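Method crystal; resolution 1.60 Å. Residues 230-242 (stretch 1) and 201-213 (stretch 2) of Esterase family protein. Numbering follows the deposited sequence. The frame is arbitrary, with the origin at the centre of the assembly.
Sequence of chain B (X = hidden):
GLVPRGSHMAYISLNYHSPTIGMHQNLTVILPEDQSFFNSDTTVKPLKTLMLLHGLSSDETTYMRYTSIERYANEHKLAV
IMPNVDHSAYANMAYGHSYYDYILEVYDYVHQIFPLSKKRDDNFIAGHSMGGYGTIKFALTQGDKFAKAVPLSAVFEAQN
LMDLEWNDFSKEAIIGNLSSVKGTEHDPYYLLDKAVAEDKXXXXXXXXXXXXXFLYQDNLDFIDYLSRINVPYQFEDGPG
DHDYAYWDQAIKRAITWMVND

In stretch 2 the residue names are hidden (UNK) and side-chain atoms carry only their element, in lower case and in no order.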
# COMPACT_ATOMS: atom_id res chain seq x y z
N ASN B 230 39.29 -1.01 -12.24
CA ASN B 230 39.31 0.12 -11.32
C ASN B 230 37.91 0.64 -11.00
O ASN B 230 37.70 1.84 -10.83
CB ASN B 230 40.17 1.27 -11.86
CG ASN B 230 40.50 2.29 -10.81
OD1 ASN B 230 40.70 1.96 -9.64
ND2 ASN B 230 40.53 3.56 -11.21
N VAL B 231 36.94 -0.26 -10.85
CA VAL B 231 35.62 0.08 -10.36
C VAL B 231 35.61 -0.16 -8.86
O VAL B 231 35.90 -1.29 -8.43
CB VAL B 231 34.53 -0.73 -11.06
CG1 VAL B 231 33.17 -0.47 -10.46
CG2 VAL B 231 34.51 -0.40 -12.55
N PRO B 232 35.30 0.83 -8.04
CA PRO B 232 35.37 0.62 -6.59
C PRO B 232 34.26 -0.28 -6.09
O PRO B 232 33.14 -0.30 -6.62
CB PRO B 232 35.28 2.04 -6.02
CG PRO B 232 34.64 2.85 -7.06
CD PRO B 232 35.00 2.23 -8.41
N TYR B 233 34.59 -1.05 -5.05
CA TYR B 233 33.59 -1.88 -4.41
C TYR B 233 34.10 -2.30 -3.04
O TYR B 233 35.29 -2.20 -2.74
CB TYR B 233 33.27 -3.14 -5.23
CG TYR B 233 34.48 -4.05 -5.30
CD1 TYR B 233 35.46 -3.84 -6.26
CD2 TYR B 233 34.65 -5.10 -4.41
CE1 TYR B 233 36.56 -4.64 -6.31
CE2 TYR B 233 35.76 -5.91 -4.47
CZ TYR B 233 36.72 -5.67 -5.43
OH TYR B 233 37.85 -6.48 -5.52
N GLN B 234 33.17 -2.78 -2.22
CA GLN B 234 33.48 -3.53 -1.01
C GLN B 234 32.95 -4.94 -1.19
O GLN B 234 31.84 -5.13 -1.69
CB GLN B 234 32.83 -2.90 0.22
CG GLN B 234 33.45 -1.58 0.57
CD GLN B 234 32.68 -0.86 1.64
OE1 GLN B 234 32.06 0.17 1.37
NE2 GLN B 234 32.68 -1.40 2.85
N PHE B 235 33.75 -5.93 -0.79
CA PHE B 235 33.32 -7.32 -0.80
C PHE B 235 33.40 -7.92 0.59
O PHE B 235 34.43 -7.80 1.26
CB PHE B 235 34.17 -8.15 -1.75
CG PHE B 235 33.77 -9.59 -1.82
CD1 PHE B 235 32.65 -9.97 -2.52
CD2 PHE B 235 34.54 -10.57 -1.24
CE1 PHE B 235 32.28 -11.31 -2.62
CE2 PHE B 235 34.19 -11.91 -1.36
CZ PHE B 235 33.06 -12.28 -2.05
N GLU B 236 32.33 -8.58 1.01
CA GLU B 236 32.28 -9.21 2.33
C GLU B 236 31.85 -10.66 2.15
O GLU B 236 30.84 -10.93 1.48
CB GLU B 236 31.36 -8.43 3.26
CG GLU B 236 32.00 -7.09 3.62
CD GLU B 236 31.18 -6.20 4.52
OE1 GLU B 236 30.28 -6.69 5.22
OE2 GLU B 236 31.47 -4.98 4.52
N ASP B 237 32.65 -11.57 2.66
CA ASP B 237 32.31 -12.98 2.62
C ASP B 237 32.48 -13.53 4.02
O ASP B 237 32.82 -12.82 4.97
CB ASP B 237 33.16 -13.75 1.59
CG ASP B 237 34.65 -13.69 1.87
OD1 ASP B 237 35.04 -13.17 2.93
OD2 ASP B 237 35.42 -14.17 1.00
N GLY B 238 32.22 -14.81 4.14
CA GLY B 238 32.20 -15.46 5.42
C GLY B 238 31.52 -16.79 5.22
O GLY B 238 31.14 -17.16 4.10
N PRO B 239 31.38 -17.56 6.29
CA PRO B 239 30.62 -18.81 6.18
C PRO B 239 29.20 -18.50 5.76
O PRO B 239 28.60 -17.50 6.18
CB PRO B 239 30.70 -19.39 7.59
CG PRO B 239 30.99 -18.22 8.46
CD PRO B 239 31.83 -17.29 7.66
N GLY B 240 28.65 -19.35 4.95
CA GLY B 240 27.28 -19.18 4.50
C GLY B 240 27.10 -19.84 3.15
O GLY B 240 27.99 -20.02 2.35
N ASP B 241 25.85 -20.22 2.90
CA ASP B 241 25.45 -20.92 1.70
C ASP B 241 24.35 -20.11 1.01
O ASP B 241 24.05 -18.98 1.39
CB ASP B 241 24.99 -22.33 2.05
CG ASP B 241 25.31 -23.33 0.98
OD1 ASP B 241 25.23 -22.98 -0.21
OD2 ASP B 241 25.64 -24.49 1.33
N HIS B 242 23.75 -20.72 -0.02
CA HIS B 242 22.76 -20.08 -0.88
C HIS B 242 21.36 -20.23 -0.27
O HIS B 242 20.50 -20.95 -0.75
CB HIS B 242 22.85 -20.71 -2.28
CG HIS B 242 22.23 -19.89 -3.36
ND1 HIS B 242 22.94 -18.95 -4.06
CD2 HIS B 242 20.97 -19.89 -3.87
CE1 HIS B 242 22.14 -18.39 -4.95
NE2 HIS B 242 20.94 -18.93 -4.84
N UNK B 201 27.59 7.17 -14.00
CA UNK B 201 27.59 6.99 -12.56
C UNK B 201 27.37 5.52 -12.23
O UNK B 201 26.45 4.90 -12.75
o UNK B 201 24.85 10.03 -11.40
c UNK B 201 26.47 7.83 -11.96
n UNK B 201 26.02 10.60 -9.57
c UNK B 201 25.84 9.89 -10.67
c UNK B 201 26.93 8.88 -11.00
N UNK B 202 28.23 4.96 -11.39
CA UNK B 202 28.04 3.61 -10.85
C UNK B 202 27.77 3.76 -9.36
O UNK B 202 28.54 4.44 -8.67
c UNK B 202 29.26 2.71 -11.09
c UNK B 202 30.73 1.69 -12.92
c UNK B 202 29.56 2.59 -12.59
c UNK B 202 29.05 1.31 -10.48
N UNK B 203 26.71 3.16 -8.84
CA UNK B 203 26.45 3.25 -7.40
C UNK B 203 27.61 2.68 -6.60
O UNK B 203 28.35 1.82 -7.06
c UNK B 203 25.68 2.37 -9.56
c UNK B 203 25.18 2.42 -7.20
c UNK B 203 24.54 2.33 -8.58
N UNK B 204 27.74 3.14 -5.35
CA UNK B 204 28.64 2.45 -4.43
C UNK B 204 28.18 1.00 -4.29
O UNK B 204 26.99 0.72 -4.11
c UNK B 204 31.00 3.40 -0.04
c UNK B 204 29.89 2.91 -2.23
c UNK B 204 28.65 3.16 -3.08
c UNK B 204 29.95 3.86 -1.04
n UNK B 204 31.06 4.28 1.16
N UNK B 205 29.13 0.07 -4.39
CA UNK B 205 28.84 -1.36 -4.42
C UNK B 205 29.29 -2.06 -3.15
O UNK B 205 30.46 -1.93 -2.74
c UNK B 205 29.05 -1.59 -6.99
c UNK B 205 30.01 -2.17 -8.04
c UNK B 205 29.54 -2.00 -5.62
c UNK B 205 27.64 -2.07 -7.23
N UNK B 206 28.38 -2.82 -2.55
CA UNK B 206 28.69 -3.78 -1.50
C UNK B 206 28.27 -5.14 -2.03
O UNK B 206 27.07 -5.38 -2.24
c UNK B 206 28.13 -4.51 0.88
c UNK B 206 29.55 -4.74 1.29
c UNK B 206 28.00 -3.43 -0.18
c UNK B 206 27.25 -4.14 2.07
N UNK B 207 29.24 -6.01 -2.30
CA UNK B 207 28.98 -7.33 -2.86
C UNK B 207 29.25 -8.36 -1.79
O UNK B 207 30.31 -8.33 -1.16
c UNK B 207 29.85 -7.57 -4.12
c UNK B 207 29.65 -8.97 -4.65
c UNK B 207 29.54 -6.49 -5.16
c UNK B 207 30.49 -6.46 -6.34
N UNK B 208 28.31 -9.27 -1.58
CA UNK B 208 28.43 -10.25 -0.49
C UNK B 208 28.09 -11.64 -1.02
O UNK B 208 27.19 -11.81 -1.85
c UNK B 208 27.43 -8.41 1.00
c UNK B 208 27.58 -8.57 3.73
s UNK B 208 26.43 -8.04 2.50
c UNK B 208 27.51 -9.89 0.70
N UNK B 209 28.83 -12.63 -0.54
CA UNK B 209 28.53 -14.02 -0.85
C UNK B 209 29.10 -14.91 0.24
O UNK B 209 30.19 -14.64 0.76
s UNK B 209 28.55 -15.93 -2.92
c UNK B 209 29.11 -14.39 -2.23
N UNK B 210 28.40 -15.97 0.56
CA UNK B 210 28.93 -16.95 1.49
C UNK B 210 29.91 -17.89 0.81
O UNK B 210 29.74 -18.26 -0.35
N UNK B 211 30.89 -18.35 1.59
CA UNK B 211 31.98 -19.15 1.03
C UNK B 211 31.55 -20.54 0.57
O UNK B 211 32.26 -21.15 -0.22
c UNK B 211 33.12 -19.27 2.05
c UNK B 211 35.74 -16.80 3.41
c UNK B 211 34.93 -18.08 3.33
c UNK B 211 33.82 -17.94 2.30
n UNK B 211 36.86 -16.92 4.38
N UNK B 212 30.40 -21.04 1.03
CA UNK B 212 29.91 -22.35 0.61
C UNK B 212 28.94 -22.27 -0.57
O UNK B 212 28.47 -23.30 -1.04
n UNK B 212 32.20 -22.39 3.76
o UNK B 212 30.14 -21.68 4.34
c UNK B 212 29.26 -23.06 1.81
c UNK B 212 30.87 -22.45 3.71
c UNK B 212 30.27 -23.56 2.85
N UNK B 213 28.62 -21.07 -1.04
CA UNK B 213 27.66 -20.89 -2.12
C UNK B 213 28.21 -21.45 -3.43
O UNK B 213 29.39 -21.28 -3.72
o UNK B 213 25.22 -18.45 -2.32
c UNK B 213 26.07 -19.11 -2.93
c UNK B 213 27.36 -19.40 -2.25
o UNK B 213 25.91 -19.50 -4.11
O HOH W 1 31.57 0.43 -1.48
O HOH W 2 31.87 1.26 -4.88
O HOH W 3 25.79 -17.12 -0.30

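Position 201 has three side-chain carbons, the third carrying one oxygen and one nitrogen, and it lies out of reach of stretch 1: Gln201. Position 202 has four carbons forked at the first, one arm two carbons long, and the end of that arm lies 4.1 Å from Val231 CG1; the residue is Ile202, and the atom is CD1. At 203 three carbons close a ring onto the backbone N, giving Pro203, again out of reach. Position 204 runs four carbons in a row to a nitrogen, the last carbon 3.7 Å from Gln234 OE1. This is Lys204, fully extended, and that carbon is CE.

Position 205 has four carbons forked at the second, which only leucine has; its CA-to-CB bond points toward stretch 1. Its CB packs 3.9 Å from Tyr233 CB, and its O accepts from Gln234 N at 2.9 Å: Leu205. Position 206 has the same four carbons and fork, one tip reaching 3.9 Å from Gln234 CB, hence Leu206, with CD1 as that tip. Position 207 has four carbons forked at the first, one arm two carbons long; the short arm lies 3.8 Å from Phe235 CD1, so it is Ile207 and the atom CG2.

Position 208 is unbranched: two carbons, a sulfur, a carbon, the last 3.6 Å from Glu236 OE1. That is Met208, its end atom CE. Position 209, one carbon then sulfur, has its CB 4.4 Å from Phe235 CE1 and is Cys209. Position 210 has no side-chain atoms: Gly210. An ideal CB there would sit 2.3 Å from Gly240 O, a clash, so the close passage of the two backbones depends on its absence.

Position 211 has four carbons ending in a nitrogen that stays 4.4 Å from Asp237 OD1, beyond a salt bridge; it is Lys211, the nitrogen NZ. Position 212 has three carbons, the third bearing oxygen and nitrogen. The oxygen accepts from Gly240 N at 2.8 Å, and the residue is Gln212, with OE1 as that acceptor. Position 213 has two carbons, the second carrying two oxygens, and His242 ND1 donates to one at 2.9 Å and, weakly, to the other at 3.0 Å: Asp213, OD2 and OD1 respectively.

The rule is a parallel ladder followed by a polar clasp. Ile207 N donates to Gln234 O at 2.8 Å and Ile207 O accepts from Glu236 N at 3.0 Å, so one residue ties both sides of Phe235. Side chains alternate: Leu206 and Met208 share a face with Gln234 and Glu236, while Ile207 shares the other with Phe235. Farther along, a type I turn from Gly210 to Asp213 presents Lys211 N to Gly238 O at 2.8 Å and Gln212 N to Gly240 O at 2.9 Å.

Stretch 2 201-213: QIPKLLIMCGKQD
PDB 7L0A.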